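Local coordinates for uncharacterized protein (Parabacteroides distasonis, PDB 4Q34) that is of unknown function but, as a member of the alpha/beta hydrolase family, probably works as an esterase that cleaves ester bonds, at residues V86-P89 with R90-N93; V233-E236 with Y237-V240; Y260-T263 with R264-R267. All coordinates share one frame; numbering follows the deposited sequence.

The three local contacts follow one another along the chain and lie in different parts of one alpha/beta hydrolase fold, without touching. Interaction 1 turns the chain away from the end of strand 83-87, a member of the large mixed sheet. Interaction 2 leads from helix 231-234 toward strand 242-246 of the same sheet, and interaction 3 lies within helix 257-277, which connects that strand to strand 283-287. The centres of interactions 1 and 3 are about 27 Å apart, on opposite sides of the chain's centre; interaction 2 is about 27 Å from the first and 23 Å from the third. Together they sample the turns, helix ends and crossovers that link the strands of this fold.

Interaction 1: residues V86-P89 with R90-N93; sequences VDQP and RRGN
D87, the last residue of strand 83-87, meets the chain again as it comes back from a tight turn: its CB lies 3.4 Å from R91 O, and OD2 is 3.5 Å from N93 CB. With CG beside the backbone N (chi1 -59°), the carboxylate faces N93, whose amide plane stands steeply across it. OD1 is engaged by S59 N, while N93 OD1 accepts from N93 N of the second subunit, which places this corner at the dimer interface. Q88 starts a type II beta turn that ends at R91, closed by a weak bond from R91 N to Q88 O (3.2 Å). Its side chain runs alongside that of R91, and NE2 sits 3.0 Å above one guanidinium face, toward the rim. Both groups are donors there, so the approach is packing; bends at chi2 and chi3 bring the guanidinium alongside the Q88 amide, and it bonds instead to Q57 O, G54 O and T147 OG1. P89 suits the second place of the turn because its ring confines phi to the negative range required there (here -42°). R90 takes the positive phi of the third and sends an extended chain away to D32, E99 and T150 O. Around the turn, P89 touches both A34 of strand 28-41 and A159 of helix 153-167, Q88 touches Y156 of that helix, and D87 rests on Y35 of the strand.

Interaction 2: residues V233-E236 with Y237-V240; sequences VFME and YTKV
The Y237 ring presents its edge to the backbone of helix 231-234: F234 O lies near the ring plane, 3.4 Å from CD2, while V233 O approaches the same side of the ring obliquely. Far from this edge, the hydroxyl bonds to W183 O, which suits a tyrosine whose ring lies buried against L186, L187 and P205. The motif is a run of consecutive i to i+3 hydrogen bonds, of 3-10 spacing, that carries the chain from this helix toward strand 242-246 of the alpha/beta hydrolase sheet. Y237 N reaches F234 O and K239 N reaches E236 O, each donor standing above the carbonyl plane. The E236 carboxylate is the second flat group. K239 NZ meets OE1 at 2.6 Å from 43° out of the carboxylate plane, a salt bridge between two chains that lie side by side and point the same way. A water bonds weakly to E236 OE2 and to K239 NZ, bridging the pair. A leucine in place of E236 would probably leave the K239 ammonium without its anionic mate and free to swing. T238 turns its hydroxyl back between backbone N and carbonyl carbon (chi1 69°), near CE of M235, which is deposited as selenomethionine. M235 O thus accepts twice: from T238 N, above its plane, and from T238 OG1, in its plane, at 2.7 Å.

Interaction 3: residues Y260-T263 with R264-R267; sequences YEWT and RRLR
Side chains such as W262 and R265 meet here along a single alpha helix, 257-277, the crossover helix of the beta-alpha-beta unit formed with strands 242-246 and 283-287. Four i to i+4 bonds hold the backbone; in the first, R264 N points at Y260 O, 3.0 Å away. L266 turns its aliphatic end to Y246, V285 and H287 of the two strands, as a leucine on the sheet-facing side should. The extended R265 brings NH1 over one face of the W262 indole, 3.2 Å above the plane and toward the rim. The result is an off-centre cation-pi contact, with CZ 4.7 Å from the centroid of the six-membered ring and the guanidinium plane tilted 60° to it. W262 NE1 bonds to R115 O, and the indole also touches S176, just after strand 170-175, where this fold carries its nucleophile elbow; W262 therefore probably borders the active site. Y260 and R264 meet differently: the ring edge abuts a guanidinium face, CE2 lying 3.3 Å from NH1, and R264 finds its cation-pi partner in F217. E261 OE1 is 4.1 Å from R265 NH2 but well out of the guanidinium plane, so only the charges are near; E261 has its salt bridge with R115 and R265 its own with E225. With R115 close to R265, these two carboxylates and the indole face are likely to offset the crowding of positive charge.

Interaction 1: residues V86-P89 with R90-N93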
ATOM      1  N   VAL A  86      -1.664   8.632  -1.197  1.00 16.70           N
ATOM      2  CA  VAL A  86      -2.570   7.946  -2.093  1.00 15.40           C
ATOM      3  C   VAL A  86      -1.798   6.976  -2.991  1.00 14.59           C
ATOM      4  O   VAL A  86      -0.680   7.303  -3.443  1.00 16.45           O
ATOM      5  CB  VAL A  86      -3.352   8.988  -2.960  1.00 16.21           C
ATOM      6  CG1 VAL A  86      -4.334   8.276  -3.885  1.00 16.18           C
ATOM      7  CG2 VAL A  86      -4.056  10.044  -2.068  1.00 18.07           C
ATOM      8  N   ASP A  87      -2.399   5.803  -3.246  1.00 14.76           N
ATOM      9  CA  ASP A  87      -2.077   4.963  -4.385  1.00 15.49           C
ATOM     10  C   ASP A  87      -3.246   5.136  -5.377  1.00 16.12           C
ATOM     11  O   ASP A  87      -4.409   4.827  -5.077  1.00 15.79           O
ATOM     12  CB  ASP A  87      -1.968   3.528  -4.004  1.00 15.30           C
ATOM     13  CG  ASP A  87      -0.905   3.279  -2.949  1.00 19.37           C
ATOM     14  OD1 ASP A  87       0.187   3.892  -2.942  1.00 16.92           O
ATOM     15  OD2 ASP A  87      -1.159   2.374  -2.108  1.00 25.02           O
ATOM     16  N   GLN A  88      -2.931   5.714  -6.526  1.00 16.14           N
ATOM     17  CA  GLN A  88      -3.909   6.062  -7.507  1.00 14.67           C
ATOM     18  C   GLN A  88      -4.489   4.787  -8.084  1.00 13.42           C
ATOM     19  O   GLN A  88      -3.922   3.720  -7.907  1.00 14.42           O
ATOM     20  CB  GLN A  88      -3.295   6.961  -8.595  1.00 15.65           C
ATOM     21  CG  GLN A  88      -2.570   6.194  -9.690  1.00 16.39           C
ATOM     22  CD  GLN A  88      -1.756   7.017 -10.653  1.00 17.12           C
ATOM     23  OE1 GLN A  88      -1.711   8.258 -10.613  1.00 19.20           O
ATOM     24  NE2 GLN A  88      -1.082   6.296 -11.572  1.00 19.31           N
ATOM     25  N   PRO A  89      -5.665   4.889  -8.733  1.00 14.86           N
ATOM     26  CA  PRO A  89      -6.281   3.735  -9.431  1.00 15.98           C
ATOM     27  C   PRO A  89      -5.258   2.914 -10.205  1.00 16.99           C
ATOM     28  O   PRO A  89      -4.405   3.464 -10.905  1.00 16.87           O
ATOM     29  CB  PRO A  89      -7.273   4.405 -10.372  1.00 15.91           C
ATOM     30  CG  PRO A  89      -7.680   5.626  -9.636  1.00 16.38           C
ATOM     31  CD  PRO A  89      -6.337   6.127  -9.128  1.00 15.42           C
ATOM     32  N   ARG A  90      -5.403   1.597 -10.086  1.00 15.51           N
ATOM     33  CA  ARG A  90      -4.600   0.594 -10.808  1.00 17.54           C
ATOM     34  C   ARG A  90      -3.149   0.484 -10.353  1.00 17.92           C
ATOM     35  O   ARG A  90      -2.350  -0.093 -11.049  1.00 20.11           O
ATOM     36  CB  ARG A  90      -4.651   0.845 -12.319  1.00 18.04           C
ATOM     37  CG  ARG A  90      -6.067   0.978 -12.826  1.00 19.18           C
ATOM     38  CD  ARG A  90      -6.143   1.463 -14.275  1.00 18.86           C
ATOM     39  NE  ARG A  90      -7.541   1.516 -14.695  1.00 18.89           N
ATOM     40  CZ  ARG A  90      -7.986   2.049 -15.840  1.00 22.03           C
ATOM     41  NH1 ARG A  90      -7.133   2.594 -16.715  1.00 21.18           N
ATOM     42  NH2 ARG A  90      -9.293   2.007 -16.124  1.00 20.12           N
ATOM     43  N   ARG A  91      -2.824   1.056  -9.198  1.00 15.86           N
ATOM     44  CA  ARG A  91      -1.459   1.097  -8.698  1.00 16.17           C
ATOM     45  C   ARG A  91      -1.368   0.578  -7.255  1.00 16.06           C
ATOM     46  O   ARG A  91      -2.111   1.026  -6.340  1.00 15.30           O
ATOM     47  CB  ARG A  91      -0.927   2.513  -8.770  1.00 16.47           C
ATOM     48  CG  ARG A  91       0.574   2.624  -8.625  1.00 15.95           C
ATOM     49  CD  ARG A  91       1.354   2.089  -9.830  1.00 15.81           C
ATOM     50  NE  ARG A  91       1.102   2.799 -11.084  1.00 17.45           N
ATOM     51  CZ  ARG A  91       1.542   4.020 -11.413  1.00 16.47           C
ATOM     52  NH1 ARG A  91       2.238   4.794 -10.558  1.00 17.19           N
ATOM     53  NH2 ARG A  91       1.236   4.509 -12.609  1.00 17.52           N
ATOM     54  N   GLY A  92      -0.435  -0.322  -7.007  1.00 15.09           N
ATOM     55  CA  GLY A  92      -0.137  -0.770  -5.627  1.00 14.91           C
ATOM     56  C   GLY A  92      -1.356  -1.358  -4.926  1.00 14.04           C
ATOM     57  O   GLY A  92      -1.986  -2.224  -5.476  1.00 16.03           O
ATOM     58  N   ASN A  93      -1.682  -0.836  -3.728  1.00 13.63           N
ATOM     59  CA  ASN A  93      -2.849  -1.300  -2.972  1.00 15.91           C
ATOM     60  C   ASN A  93      -4.181  -1.058  -3.697  1.00 15.95           C
ATOM     61  O   ASN A  93      -5.206  -1.663  -3.354  1.00 17.68           O
ATOM     62  CB  ASN A  93      -2.890  -0.589  -1.634  1.00 16.34           C
ATOM     63  CG  ASN A  93      -1.785  -1.042  -0.678  1.00 15.50           C
ATOM     64  OD1 ASN A  93      -1.149  -2.067  -0.861  1.00 16.38           O
ATOM     65  ND2 ASN A  93      -1.597  -0.270   0.393  1.00 16.48           N
TER

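Interaction 2: residues V233-E236 with Y237-V240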
ATOM      1  N   VAL A 233     -11.116  26.851 -20.201  1.00 21.52           N
ATOM      2  CA  VAL A 233     -10.487  25.810 -19.418  1.00 19.73           C
ATOM      3  C   VAL A 233      -9.087  26.282 -18.969  1.00 19.54           C
ATOM      4  O   VAL A 233      -8.720  26.133 -17.807  1.00 19.63           O
ATOM      5  CB  VAL A 233     -10.440  24.492 -20.202  1.00 21.18           C
ATOM      6  CG1 VAL A 233      -9.649  23.453 -19.457  1.00 21.13           C
ATOM      7  CG2 VAL A 233     -11.865  23.999 -20.439  1.00 23.36           C
ATOM      8  N   PHE A 234      -8.353  26.871 -19.894  1.00 19.46           N
ATOM      9  CA  PHE A 234      -7.035  27.446 -19.558  1.00 19.69           C
ATOM     10  C   PHE A 234      -7.164  28.429 -18.408  1.00 20.80           C
ATOM     11  O   PHE A 234      -6.337  28.404 -17.494  1.00 20.95           O
ATOM     12  CB  PHE A 234      -6.421  28.111 -20.777  1.00 19.18           C
ATOM     13  CG  PHE A 234      -5.028  28.661 -20.535  1.00 19.69           C
ATOM     14  CD1 PHE A 234      -3.966  27.786 -20.308  1.00 19.55           C
ATOM     15  CD2 PHE A 234      -4.791  30.037 -20.539  1.00 21.89           C
ATOM     16  CE1 PHE A 234      -2.687  28.260 -20.115  1.00 20.56           C
ATOM     17  CE2 PHE A 234      -3.487  30.528 -20.328  1.00 21.91           C
ATOM     18  CZ  PHE A 234      -2.457  29.632 -20.124  1.00 21.43           C
HETATM   19  N   MSE A 235      -8.225  29.247 -18.421  1.00 20.34           N
HETATM   20  CA  MSE A 235      -8.425  30.243 -17.349  1.00 24.18           C
HETATM   21  C   MSE A 235      -8.622  29.618 -15.994  1.00 22.96           C
HETATM   22  O   MSE A 235      -8.408  30.281 -14.967  1.00 20.50           O
HETATM   23  CB  MSE A 235      -9.608  31.190 -17.623  1.00 25.76           C
HETATM   24  CG  MSE A 235      -9.392  32.041 -18.861  1.00 35.10           C
HETATM   25 SE   MSE A 235      -7.889  33.340 -18.679  0.75 52.15          SE
HETATM   26  CE  MSE A 235      -8.525  34.191 -17.004  1.00 43.89           C
ATOM     27  N   GLU A 236      -9.049  28.352 -15.934  1.00 22.70           N
ATOM     28  CA  GLU A 236      -9.201  27.700 -14.628  1.00 23.49           C
ATOM     29  C   GLU A 236      -7.885  27.607 -13.871  1.00 21.76           C
ATOM     30  O   GLU A 236      -7.893  27.669 -12.648  1.00 22.81           O
ATOM     31  CB  GLU A 236      -9.887  26.309 -14.702  1.00 25.85           C
ATOM     32  CG  GLU A 236     -11.150  26.206 -15.553  1.00 36.88           C
ATOM     33  CD  GLU A 236     -12.396  26.831 -14.961  1.00 46.69           C
ATOM     34  OE1 GLU A 236     -12.317  27.391 -13.837  1.00 41.86           O
ATOM     35  OE2 GLU A 236     -13.460  26.751 -15.648  1.00 53.71           O
ATOM     36  N   TYR A 237      -6.732  27.576 -14.574  1.00 18.11           N
ATOM     37  CA  TYR A 237      -5.443  27.446 -13.923  1.00 18.29           C
ATOM     38  C   TYR A 237      -4.926  28.781 -13.341  1.00 19.18           C
ATOM     39  O   TYR A 237      -3.843  28.816 -12.779  1.00 23.04           O
ATOM     40  CB  TYR A 237      -4.414  26.833 -14.893  1.00 19.03           C
ATOM     41  CG  TYR A 237      -4.895  25.454 -15.321  1.00 17.63           C
ATOM     42  CD1 TYR A 237      -4.726  24.371 -14.493  1.00 16.92           C
ATOM     43  CD2 TYR A 237      -5.515  25.248 -16.539  1.00 21.43           C
ATOM     44  CE1 TYR A 237      -5.231  23.109 -14.824  1.00 18.98           C
ATOM     45  CE2 TYR A 237      -5.992  24.005 -16.890  1.00 19.63           C
ATOM     46  CZ  TYR A 237      -5.853  22.938 -16.034  1.00 19.35           C
ATOM     47  OH  TYR A 237      -6.313  21.680 -16.423  1.00 21.75           O
ATOM     48  N   THR A 238      -5.706  29.861 -13.524  1.00 19.95           N
ATOM     49  CA  THR A 238      -5.404  31.151 -12.945  1.00 19.35           C
ATOM     50  C   THR A 238      -6.014  31.296 -11.576  1.00 20.98           C
ATOM     51  O   THR A 238      -5.788  32.320 -10.945  1.00 22.92           O
ATOM     52  CB  THR A 238      -5.896  32.361 -13.791  1.00 21.07           C
ATOM     53  OG1 THR A 238      -7.340  32.441 -13.778  1.00 19.14           O
ATOM     54  CG2 THR A 238      -5.356  32.318 -15.230  1.00 19.61           C
ATOM     55  N   LYS A 239      -6.843  30.340 -11.166  1.00 20.09           N
ATOM     56  CA  LYS A 239      -7.755  30.558 -10.040  1.00 22.90           C
ATOM     57  C   LYS A 239      -7.223  30.081  -8.681  1.00 23.22           C
ATOM     58  O   LYS A 239      -7.830  30.385  -7.668  1.00 21.44           O
ATOM     59  CB  LYS A 239      -9.097  29.884 -10.355  1.00 22.68           C
ATOM     60  CG  LYS A 239      -9.847  30.616 -11.486  1.00 25.94           C
ATOM     61  CD  LYS A 239     -11.139  29.910 -11.836  1.00 35.59           C
ATOM     62  CE  LYS A 239     -11.755  30.510 -13.091  1.00 41.78           C
ATOM     63  NZ  LYS A 239     -13.067  29.879 -13.380  1.00 40.69           N
ATOM     64  N   VAL A 240      -6.108  29.355  -8.663  1.00 20.47           N
ATOM     65  CA  VAL A 240      -5.474  28.908  -7.411  1.00 19.32           C
ATOM     66  C   VAL A 240      -3.982  29.112  -7.531  1.00 18.93           C
ATOM     67  O   VAL A 240      -3.409  29.060  -8.641  1.00 19.28           O
ATOM     68  CB  VAL A 240      -5.733  27.419  -7.109  1.00 19.66           C
ATOM     69  CG1 VAL A 240      -7.218  27.158  -7.021  1.00 22.15           C
ATOM     70  CG2 VAL A 240      -5.098  26.525  -8.168  1.00 19.88           C
TER
HETATM   71  O   HOH W   1     -13.147  29.818 -16.816  1.00 38.14           O

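Interaction 3: residues Y260-T263 with R264-R267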
ATOM      1  N   TYR A 260      17.236  15.069 -20.924  1.00 22.78           N
ATOM      2  CA  TYR A 260      16.996  16.380 -21.541  1.00 24.64           C
ATOM      3  C   TYR A 260      15.530  16.753 -21.541  1.00 24.49           C
ATOM      4  O   TYR A 260      15.194  17.916 -21.469  1.00 26.46           O
ATOM      5  CB  TYR A 260      17.618  16.485 -22.947  1.00 22.89           C
ATOM      6  CG  TYR A 260      17.598  17.889 -23.495  1.00 24.69           C
ATOM      7  CD1 TYR A 260      18.461  18.861 -23.000  1.00 25.38           C
ATOM      8  CD2 TYR A 260      16.685  18.264 -24.457  1.00 30.51           C
ATOM      9  CE1 TYR A 260      18.428  20.157 -23.457  1.00 28.61           C
ATOM     10  CE2 TYR A 260      16.650  19.567 -24.935  1.00 33.25           C
ATOM     11  CZ  TYR A 260      17.531  20.508 -24.424  1.00 31.91           C
ATOM     12  OH  TYR A 260      17.502  21.805 -24.883  1.00 35.46           O
ATOM     13  N   GLU A 261      14.651  15.768 -21.541  1.00 25.04           N
ATOM     14  CA  GLU A 261      13.235  16.055 -21.434  1.00 26.38           C
ATOM     15  C   GLU A 261      12.944  16.916 -20.226  1.00 23.63           C
ATOM     16  O   GLU A 261      12.047  17.737 -20.299  1.00 24.21           O
ATOM     17  CB  GLU A 261      12.419  14.780 -21.362  1.00 31.15           C
ATOM     18  CG  GLU A 261      12.367  14.092 -22.708  1.00 34.80           C
ATOM     19  CD  GLU A 261      11.332  12.979 -22.801  1.00 42.43           C
ATOM     20  OE1 GLU A 261      10.732  12.597 -21.763  1.00 45.38           O
ATOM     21  OE2 GLU A 261      11.122  12.497 -23.934  1.00 45.21           O
ATOM     22  N   TRP A 262      13.692  16.739 -19.132  1.00 21.95           N
ATOM     23  CA  TRP A 262      13.482  17.552 -17.930  1.00 22.52           C
ATOM     24  C   TRP A 262      13.918  18.997 -18.159  1.00 23.42           C
ATOM     25  O   TRP A 262      13.286  19.924 -17.715  1.00 22.14           O
ATOM     26  CB  TRP A 262      14.155  16.942 -16.682  1.00 22.57           C
ATOM     27  CG  TRP A 262      13.690  15.569 -16.414  1.00 20.98           C
ATOM     28  CD1 TRP A 262      14.426  14.409 -16.489  1.00 23.20           C
ATOM     29  CD2 TRP A 262      12.360  15.180 -16.032  1.00 23.06           C
ATOM     30  NE1 TRP A 262      13.635  13.329 -16.180  1.00 22.79           N
ATOM     31  CE2 TRP A 262      12.365  13.774 -15.882  1.00 24.29           C
ATOM     32  CE3 TRP A 262      11.165  15.885 -15.798  1.00 25.19           C
ATOM     33  CZ2 TRP A 262      11.212  13.052 -15.559  1.00 24.71           C
ATOM     34  CZ3 TRP A 262      10.008  15.152 -15.421  1.00 25.17           C
ATOM     35  CH2 TRP A 262      10.053  13.759 -15.307  1.00 23.94           C
ATOM     36  N   THR A 263      15.023  19.200 -18.857  1.00 20.72           N
ATOM     37  CA  THR A 263      15.378  20.547 -19.270  1.00 23.21           C
ATOM     38  C   THR A 263      14.303  21.244 -20.069  1.00 21.88           C
ATOM     39  O   THR A 263      14.041  22.424 -19.845  1.00 22.99           O
ATOM     40  CB  THR A 263      16.658  20.499 -20.140  1.00 22.88           C
ATOM     41  OG1 THR A 263      17.640  19.737 -19.426  1.00 24.88           O
ATOM     42  CG2 THR A 263      17.181  21.863 -20.413  1.00 24.78           C
ATOM     43  N   ARG A 264      13.742  20.534 -21.047  1.00 24.19           N
ATOM     44  CA  ARG A 264      12.646  21.073 -21.872  1.00 24.66           C
ATOM     45  C   ARG A 264      11.431  21.407 -21.015  1.00 24.13           C
ATOM     46  O   ARG A 264      10.754  22.424 -21.267  1.00 22.34           O
ATOM     47  CB  ARG A 264      12.172  20.080 -22.942  1.00 29.67           C
ATOM     48  CG  ARG A 264      13.267  19.417 -23.763  1.00 39.28           C
ATOM     49  CD  ARG A 264      12.639  18.523 -24.832  1.00 50.32           C
ATOM     50  NE  ARG A 264      12.633  19.208 -26.105  1.00 61.95           N
ATOM     51  CZ  ARG A 264      13.525  19.022 -27.071  1.00 60.37           C
ATOM     52  NH1 ARG A 264      14.496  18.120 -26.952  1.00 70.19           N
ATOM     53  NH2 ARG A 264      13.433  19.738 -28.174  1.00 66.82           N
ATOM     54  N   ARG A 265      11.174  20.574 -20.005  1.00 22.98           N
ATOM     55  CA  ARG A 265      10.019  20.773 -19.116  1.00 21.86           C
ATOM     56  C   ARG A 265      10.167  22.022 -18.250  1.00 22.16           C
ATOM     57  O   ARG A 265       9.213  22.787 -18.101  1.00 20.97           O
ATOM     58  CB  ARG A 265       9.757  19.524 -18.282  1.00 21.59           C
ATOM     59  CG  ARG A 265       9.059  18.507 -19.169  1.00 21.41           C
ATOM     60  CD  ARG A 265       9.099  17.129 -18.565  1.00 21.98           C
ATOM     61  NE  ARG A 265       8.260  16.267 -19.374  1.00 22.86           N
ATOM     62  CZ  ARG A 265       8.225  14.959 -19.263  1.00 28.49           C
ATOM     63  NH1 ARG A 265       9.010  14.323 -18.405  1.00 31.55           N
ATOM     64  NH2 ARG A 265       7.390  14.294 -20.048  1.00 38.53           N
ATOM     65  N   LEU A 266      11.373  22.265 -17.728  1.00 21.81           N
ATOM     66  CA  LEU A 266      11.631  23.487 -16.984  1.00 22.49           C
ATOM     67  C   LEU A 266      11.303  24.694 -17.852  1.00 22.36           C
ATOM     68  O   LEU A 266      10.547  25.569 -17.432  1.00 23.14           O
ATOM     69  CB  LEU A 266      13.070  23.539 -16.464  1.00 23.17           C
ATOM     70  CG  LEU A 266      13.453  24.834 -15.750  1.00 23.25           C
ATOM     71  CD1 LEU A 266      12.501  25.168 -14.632  1.00 24.44           C
ATOM     72  CD2 LEU A 266      14.902  24.804 -15.261  1.00 24.52           C
ATOM     73  N   ARG A 267      11.837  24.702 -19.073  1.00 22.90           N
ATOM     74  CA  ARG A 267      11.646  25.796 -20.025  0.50 23.93           C
ATOM     75  C   ARG A 267      10.152  25.998 -20.290  1.00 24.29           C
ATOM     76  O   ARG A 267       9.647  27.108 -20.276  1.00 26.42           O
ATOM     77  CB  ARG A 267      12.400  25.471 -21.331  0.50 27.23           C
ATOM     78  CG  ARG A 267      12.354  26.531 -22.420  0.50 28.62           C
ATOM     79  CD  ARG A 267      12.824  25.959 -23.773  0.50 32.22           C
ATOM     80  NE  ARG A 267      13.865  24.948 -23.625  0.50 32.96           N
ATOM     81  CZ  ARG A 267      14.189  24.062 -24.560  0.50 36.73           C
ATOM     82  NH1 ARG A 267      13.549  24.048 -25.715  0.50 42.92           N
ATOM     83  NH2 ARG A 267      15.155  23.190 -24.336  0.50 36.39           N
TER